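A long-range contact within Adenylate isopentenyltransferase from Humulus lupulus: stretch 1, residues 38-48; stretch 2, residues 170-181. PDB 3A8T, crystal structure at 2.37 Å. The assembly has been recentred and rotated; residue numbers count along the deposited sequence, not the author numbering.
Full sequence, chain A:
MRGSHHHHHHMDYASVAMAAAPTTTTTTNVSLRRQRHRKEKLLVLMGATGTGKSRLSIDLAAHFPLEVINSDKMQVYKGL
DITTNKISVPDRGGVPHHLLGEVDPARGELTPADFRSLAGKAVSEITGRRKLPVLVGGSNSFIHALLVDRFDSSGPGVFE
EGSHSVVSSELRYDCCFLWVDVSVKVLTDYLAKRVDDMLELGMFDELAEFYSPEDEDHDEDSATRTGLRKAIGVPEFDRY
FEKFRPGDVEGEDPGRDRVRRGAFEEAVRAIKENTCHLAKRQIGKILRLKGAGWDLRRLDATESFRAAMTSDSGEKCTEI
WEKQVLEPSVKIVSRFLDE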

# COMPACT_ATOMS: atom_id res chain seq x y z
N ARG A 38 29.94 9.97 0.96
CA ARG A 38 29.29 9.36 2.17
C ARG A 38 27.85 8.93 1.83
O ARG A 38 26.89 9.71 1.97
CB ARG A 38 29.28 10.39 3.33
CG ARG A 38 28.76 9.87 4.71
CD ARG A 38 29.69 8.82 5.33
NE ARG A 38 29.34 8.47 6.72
CZ ARG A 38 29.22 9.36 7.72
NH1 ARG A 38 29.41 10.66 7.51
NH2 ARG A 38 28.96 8.93 8.95
N LYS A 39 27.71 7.67 1.40
CA LYS A 39 26.41 7.13 0.96
C LYS A 39 25.58 6.39 2.01
O LYS A 39 25.90 5.29 2.42
CB LYS A 39 26.66 6.29 -0.27
CG LYS A 39 25.46 5.72 -0.91
CD LYS A 39 25.86 4.97 -2.18
CE LYS A 39 26.44 5.91 -3.22
NZ LYS A 39 26.48 5.31 -4.59
N GLU A 40 24.51 7.04 2.43
CA GLU A 40 23.57 6.56 3.45
C GLU A 40 22.83 5.27 3.17
O GLU A 40 22.37 5.02 2.03
CB GLU A 40 22.55 7.66 3.76
CG GLU A 40 23.24 8.93 4.17
CD GLU A 40 22.36 10.18 4.10
OE1 GLU A 40 21.55 10.32 3.12
OE2 GLU A 40 22.53 11.05 5.02
N LYS A 41 22.71 4.48 4.25
CA LYS A 41 22.04 3.20 4.25
C LYS A 41 20.54 3.37 4.34
O LYS A 41 20.03 4.15 5.16
CB LYS A 41 22.53 2.33 5.39
CG LYS A 41 24.01 1.90 5.27
CD LYS A 41 24.46 0.99 6.47
CE LYS A 41 25.86 0.32 6.28
NZ LYS A 41 25.85 -0.80 5.26
N LEU A 42 19.86 2.65 3.47
CA LEU A 42 18.44 2.67 3.41
C LEU A 42 17.84 1.29 3.21
O LEU A 42 18.17 0.58 2.26
CB LEU A 42 17.95 3.62 2.30
CG LEU A 42 16.43 3.60 2.06
CD1 LEU A 42 15.63 4.24 3.24
CD2 LEU A 42 16.17 4.27 0.74
N LEU A 43 16.97 0.90 4.11
CA LEU A 43 16.33 -0.39 3.98
C LEU A 43 15.08 -0.18 3.14
O LEU A 43 14.34 0.79 3.38
CB LEU A 43 15.96 -0.93 5.36
CG LEU A 43 15.33 -2.32 5.45
CD1 LEU A 43 16.22 -3.37 4.72
CD2 LEU A 43 15.17 -2.62 6.94
N VAL A 44 14.87 -1.05 2.17
CA VAL A 44 13.72 -0.92 1.30
C VAL A 44 12.84 -2.15 1.37
O VAL A 44 13.27 -3.23 1.09
CB VAL A 44 14.18 -0.67 -0.16
CG1 VAL A 44 12.95 -0.53 -1.11
CG2 VAL A 44 15.08 0.57 -0.19
N LEU A 45 11.60 -1.98 1.80
CA LEU A 45 10.69 -3.11 1.92
C LEU A 45 9.75 -3.04 0.75
O LEU A 45 8.96 -2.10 0.65
CB LEU A 45 9.89 -3.10 3.26
CG LEU A 45 10.68 -3.03 4.59
CD1 LEU A 45 9.83 -3.51 5.71
CD2 LEU A 45 11.99 -3.78 4.51
N MET A 46 9.87 -4.04 -0.12
CA MET A 46 9.11 -4.18 -1.35
C MET A 46 8.15 -5.38 -1.47
O MET A 46 8.29 -6.41 -0.78
CB MET A 46 10.07 -4.25 -2.53
CG MET A 46 10.61 -2.91 -2.98
SD MET A 46 11.73 -3.12 -4.40
CE MET A 46 12.46 -4.52 -3.79
N GLY A 47 7.20 -5.24 -2.38
CA GLY A 47 6.23 -6.28 -2.61
C GLY A 47 4.89 -5.70 -3.04
O GLY A 47 4.61 -4.49 -2.90
N ALA A 48 4.06 -6.56 -3.61
CA ALA A 48 2.74 -6.15 -4.05
C ALA A 48 1.92 -5.73 -2.82
O ALA A 48 2.32 -5.97 -1.67
CB ALA A 48 2.04 -7.31 -4.77
N GLU A 170 23.94 4.93 -10.87
CA GLU A 170 22.94 3.94 -10.37
C GLU A 170 22.14 4.45 -9.14
O GLU A 170 21.33 5.37 -9.27
CB GLU A 170 23.63 2.61 -10.03
CG GLU A 170 22.67 1.51 -9.57
CD GLU A 170 23.28 0.64 -8.48
OE1 GLU A 170 23.95 1.21 -7.57
OE2 GLU A 170 23.08 -0.59 -8.53
N LEU A 171 22.36 3.85 -7.97
CA LEU A 171 21.61 4.25 -6.77
C LEU A 171 22.23 5.30 -5.84
O LEU A 171 23.41 5.36 -5.59
CB LEU A 171 21.17 3.02 -5.97
CG LEU A 171 20.32 2.00 -6.76
CD1 LEU A 171 19.86 0.95 -5.82
CD2 LEU A 171 19.15 2.60 -7.43
N ARG A 172 21.37 6.16 -5.37
CA ARG A 172 21.70 7.26 -4.51
C ARG A 172 22.13 6.76 -3.15
O ARG A 172 22.99 7.36 -2.53
CB ARG A 172 20.45 8.10 -4.37
CG ARG A 172 20.66 9.55 -4.27
CD ARG A 172 19.38 10.18 -4.71
NE ARG A 172 19.13 11.38 -3.94
CZ ARG A 172 17.92 11.78 -3.59
NH1 ARG A 172 16.87 11.08 -3.93
NH2 ARG A 172 17.79 12.89 -2.88
N TYR A 173 21.53 5.66 -2.70
CA TYR A 173 21.86 5.16 -1.39
C TYR A 173 22.49 3.77 -1.40
O TYR A 173 22.66 3.13 -2.42
CB TYR A 173 20.59 5.10 -0.55
CG TYR A 173 19.81 6.38 -0.50
CD1 TYR A 173 20.24 7.47 0.25
CD2 TYR A 173 18.66 6.53 -1.28
CE1 TYR A 173 19.53 8.69 0.21
CE2 TYR A 173 17.97 7.73 -1.33
CZ TYR A 173 18.40 8.80 -0.59
OH TYR A 173 17.65 9.95 -0.62
N ASP A 174 22.83 3.32 -0.21
CA ASP A 174 23.37 2.01 0.00
C ASP A 174 22.12 1.24 0.45
O ASP A 174 21.74 1.25 1.63
CB ASP A 174 24.37 2.09 1.14
CG ASP A 174 24.94 0.75 1.51
OD1 ASP A 174 24.92 -0.15 0.64
OD2 ASP A 174 25.44 0.63 2.65
N CYS A 175 21.47 0.58 -0.50
CA CYS A 175 20.23 -0.14 -0.23
C CYS A 175 20.26 -1.62 0.11
O CYS A 175 21.10 -2.37 -0.37
CB CYS A 175 19.30 0.01 -1.43
SG CYS A 175 18.94 1.63 -1.94
N CYS A 176 19.29 -2.03 0.93
CA CYS A 176 19.08 -3.44 1.25
C CYS A 176 17.60 -3.54 0.85
O CYS A 176 16.79 -2.74 1.28
CB CYS A 176 19.26 -3.73 2.74
SG CYS A 176 18.82 -5.43 3.21
N PHE A 177 17.28 -4.50 0.00
CA PHE A 177 15.94 -4.67 -0.50
C PHE A 177 15.31 -5.92 0.03
O PHE A 177 15.78 -6.99 -0.29
CB PHE A 177 15.95 -4.81 -2.02
CG PHE A 177 16.48 -3.64 -2.76
CD1 PHE A 177 15.70 -2.51 -2.96
CD2 PHE A 177 17.77 -3.67 -3.30
CE1 PHE A 177 16.19 -1.41 -3.69
CE2 PHE A 177 18.27 -2.58 -4.03
CZ PHE A 177 17.48 -1.45 -4.22
N LEU A 178 14.27 -5.82 0.83
CA LEU A 178 13.59 -7.03 1.28
C LEU A 178 12.33 -7.05 0.41
O LEU A 178 11.61 -6.05 0.33
CB LEU A 178 13.17 -6.96 2.73
CG LEU A 178 14.31 -6.82 3.74
CD1 LEU A 178 13.79 -6.79 5.17
CD2 LEU A 178 15.26 -7.96 3.53
N TRP A 179 12.11 -8.16 -0.28
CA TRP A 179 10.95 -8.33 -1.12
C TRP A 179 10.08 -9.44 -0.51
O TRP A 179 10.51 -10.59 -0.43
CB TRP A 179 11.38 -8.67 -2.56
CG TRP A 179 10.31 -9.21 -3.45
CD1 TRP A 179 8.98 -8.87 -3.46
CD2 TRP A 179 10.47 -10.15 -4.52
NE1 TRP A 179 8.32 -9.54 -4.47
CE2 TRP A 179 9.21 -10.33 -5.13
CE3 TRP A 179 11.57 -10.87 -5.01
CZ2 TRP A 179 9.01 -11.20 -6.20
CZ3 TRP A 179 11.37 -11.74 -6.08
CH2 TRP A 179 10.11 -11.90 -6.67
N VAL A 180 8.88 -9.06 -0.03
CA VAL A 180 7.96 -10.02 0.57
C VAL A 180 7.09 -10.57 -0.54
O VAL A 180 6.32 -9.84 -1.15
CB VAL A 180 7.08 -9.39 1.72
CG1 VAL A 180 6.24 -10.46 2.37
CG2 VAL A 180 7.97 -8.78 2.77
N ASP A 181 7.23 -11.85 -0.82
CA ASP A 181 6.49 -12.46 -1.89
C ASP A 181 5.42 -13.44 -1.37
O ASP A 181 5.57 -14.09 -0.33
CB ASP A 181 7.53 -13.11 -2.82
CG ASP A 181 6.92 -13.74 -4.09
OD1 ASP A 181 6.15 -13.08 -4.84
OD2 ASP A 181 7.25 -14.92 -4.33
O HOH W 1 26.96 2.98 3.12
O HOH W 2 5.28 -9.22 -3.83

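The two stretches pair as neighbouring parallel β-strands, joined by an unbroken ladder of backbone hydrogen bonds, packed with apolar side chains on both faces and fastened at the N-terminal end by lysine contacts. Although at least 131 residues separate any two that touch, the strands run side by side with an angle of 17° between their directions, and 901 Å² of surface is buried between them.

The ladder has the alternating pattern of a parallel pair, in which every second residue of stretch 1 directs both its N and O to stretch 2. It begins where D174 N donates to E40 O (2.8 Å) and L42 N to D174 O (3.0 Å). It continues from C176 N to L42 O (3.1 Å), from V44 N to C176 O (2.7 Å) and from L178 N to V44 O (2.8 Å), and closes with M46 N to L178 O (2.7 Å) and V180 N to M46 O (2.8 Å). Between these rungs the backbones are close enough for CA-H...O contacts, as in K41 CA to D174 O and W179 CA to M46 O, both 3.3 Å.

One face of the sheet carries K41, L43 and L45 opposite D174, C176 and L178. At its start the pairing is ionic: K41 NZ forms a salt bridge with D174 OD2 at 3.0 Å, where both residues remain partly exposed and their charges need not be buried. Beyond it the face becomes apolar. L43 CD1 lies 3.6 Å from C176 SG and 4.1 Å from L178 CG, while L45 CD2 meets L178 CD1 at 3.6 Å. The side chains of L43 and L45 end nearer to the partner strand than their CA-to-CB directions suggest, with L43 CD1 and L45 CD2 making the apolar contacts.

The other face bears L42, V44 and M46 beside C175, F177 and W179. Here the compact V44 places CB 3.7 Å from F177 CD1, and the long, flexible M46 carries its CE to 3.9 Å from the same CD1 atom. M46 also makes an oblique sulfur-aromatic contact, with SD 5.4 Å from the F177 ring centroid. L42 CD2 packs against Y173 CD2 at 3.9 Å, extending the apolar contact to the residue just before the second strand.

At the N-terminal end, K39 is exposed but points toward stretch 2; its aliphatic CG passes 3.4 Å from R172 O, and its NZ donates to L171 O at 3.2 Å. A water adds a further link by donating to K39 O and D174 OD2. At the other end, the backbone angles of G47 themselves call for glycine, and a CB there would clash with V180 O at 2.7 Å. The edge of the W179 ring lies beside this residue, with CD1 3.9 Å from G47 CA, and a second water joins A48 N, W179 NE1 and V180 O.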